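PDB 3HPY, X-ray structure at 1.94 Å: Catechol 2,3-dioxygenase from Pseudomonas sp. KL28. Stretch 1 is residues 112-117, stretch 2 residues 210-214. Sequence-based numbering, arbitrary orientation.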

# COMPACT_ATOMS: atom_id res chain seq x y z
N LEU C 112 1.93 -20.72 34.79
CA LEU C 112 1.89 -19.36 35.30
C LEU C 112 0.69 -19.20 36.22
O LEU C 112 -0.22 -20.03 36.23
CB LEU C 112 1.78 -18.35 34.15
CG LEU C 112 3.00 -18.01 33.28
CD1 LEU C 112 2.55 -17.09 32.15
CD2 LEU C 112 4.08 -17.33 34.11
N PRO C 113 0.68 -18.11 37.01
CA PRO C 113 -0.41 -17.82 37.95
C PRO C 113 -1.74 -17.69 37.20
O PRO C 113 -2.81 -17.93 37.76
CB PRO C 113 0.01 -16.50 38.57
CG PRO C 113 1.50 -16.59 38.55
CD PRO C 113 1.78 -17.16 37.19
N SER C 114 -1.64 -17.30 35.93
CA SER C 114 -2.80 -17.12 35.07
C SER C 114 -3.36 -18.45 34.57
O SER C 114 -4.36 -18.49 33.86
CB SER C 114 -2.43 -16.24 33.88
OG SER C 114 -1.36 -16.80 33.13
N GLY C 115 -2.68 -19.54 34.94
CA GLY C 115 -3.13 -20.86 34.54
C GLY C 115 -2.58 -21.39 33.23
O GLY C 115 -2.73 -22.58 32.95
N HIS C 116 -1.92 -20.53 32.44
CA HIS C 116 -1.37 -20.95 31.15
C HIS C 116 -0.03 -21.64 31.26
O HIS C 116 0.83 -21.23 32.03
CB HIS C 116 -1.22 -19.75 30.22
CG HIS C 116 -2.42 -18.87 30.18
ND1 HIS C 116 -2.64 -17.88 31.10
CD2 HIS C 116 -3.51 -18.88 29.36
CE1 HIS C 116 -3.81 -17.31 30.86
NE2 HIS C 116 -4.36 -17.91 29.81
N LEU C 117 0.15 -22.69 30.46
CA LEU C 117 1.39 -23.44 30.45
C LEU C 117 2.35 -22.81 29.44
O LEU C 117 1.99 -22.57 28.29
CB LEU C 117 1.14 -24.90 30.06
CG LEU C 117 0.01 -25.62 30.80
CD1 LEU C 117 0.02 -27.09 30.42
CD2 LEU C 117 0.18 -25.46 32.29
N GLU C 210 -11.17 -16.21 34.75
CA GLU C 210 -10.93 -17.59 34.32
C GLU C 210 -9.47 -17.75 33.96
O GLU C 210 -8.84 -16.80 33.48
CB GLU C 210 -11.79 -17.93 33.10
CG GLU C 210 -12.33 -19.34 33.07
CD GLU C 210 -13.50 -19.53 34.03
OE1 GLU C 210 -13.28 -19.48 35.26
OE2 GLU C 210 -14.64 -19.70 33.53
N LYS C 211 -8.92 -18.94 34.16
CA LYS C 211 -7.52 -19.19 33.85
C LYS C 211 -7.35 -20.15 32.68
O LYS C 211 -8.22 -20.99 32.42
CB LYS C 211 -6.79 -19.74 35.08
CG LYS C 211 -7.24 -21.12 35.52
CD LYS C 211 -6.29 -21.73 36.54
CE LYS C 211 -6.27 -20.95 37.85
NZ LYS C 211 -5.18 -21.43 38.74
N GLY C 212 -6.23 -20.01 31.97
CA GLY C 212 -5.94 -20.88 30.84
C GLY C 212 -6.67 -20.49 29.58
O GLY C 212 -6.67 -21.23 28.59
N LYS C 213 -7.29 -19.31 29.60
CA LYS C 213 -8.04 -18.83 28.46
C LYS C 213 -7.14 -18.29 27.34
O LYS C 213 -6.17 -17.59 27.59
CB LYS C 213 -9.03 -17.75 28.90
CG LYS C 213 -10.26 -18.31 29.62
CD LYS C 213 -11.07 -19.21 28.68
CE LYS C 213 -12.28 -19.85 29.35
NZ LYS C 213 -11.89 -20.89 30.34
N LEU C 214 -7.50 -18.63 26.11
CA LEU C 214 -6.74 -18.19 24.95
C LEU C 214 -7.56 -17.17 24.17
O LEU C 214 -8.61 -17.50 23.64
CB LEU C 214 -6.42 -19.39 24.06
CG LEU C 214 -5.77 -19.18 22.68
CD1 LEU C 214 -6.85 -18.98 21.65
CD2 LEU C 214 -4.80 -18.02 22.71

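The most unusual feature of this contact is the imidazole of His116, which serves the neighbouring stretch through both its edge and one of its faces. At the edge, NE2 donates a hydrogen bond to the backbone O of Lys213, 2.9 Å away and near the ring plane. Over one face lies Gly212, whose CA sits 3.8 Å from the ring centroid and 30° off the ring normal, a CH-pi contact. Histidine suits the site because it combines a flat aromatic surface with a polar nitrogen on either side of CE1. The second nitrogen, ND1, is 2.6 Å from Ser114 OG; this hydrogen bond ties the ring to its own stretch and helps fix its orientation, although either atom could be the donor.

A type I turn from Leu112 to Gly115 presents the backbone to the partner. It is closed by a hydrogen bond from Gly115 N to Leu112 O (2.8 Å), and Leu112 N also donates to His116 O (3.0 Å). The CB of Ser114 points away from the other stretch, yet its carbonyl O accepts a hydrogen bond from Gly212 N at 3.1 Å. That same O lies 3.0 Å from Lys211 CB, so the approach is close.

Both glycines suit their places, for different reasons: at Gly115 the fit itself calls for one, at Gly212 the backbone angle does. At Gly115, a CB would point toward the other stretch and fall 2.5 Å from Lys211 CB, a clash; its phi of 91° and psi of -12° would also jam a CB against the preceding carbonyl O. At Gly212, a CB would point away from the contact, so it is the positive phi of 79° that favours glycine. Lys211 contributes aliphatic carbons of its side chain, CD packing 3.8 Å from Gly115 CA, although the residue as a whole is exposed; a long chain of methylenes with a charged end suits such a place.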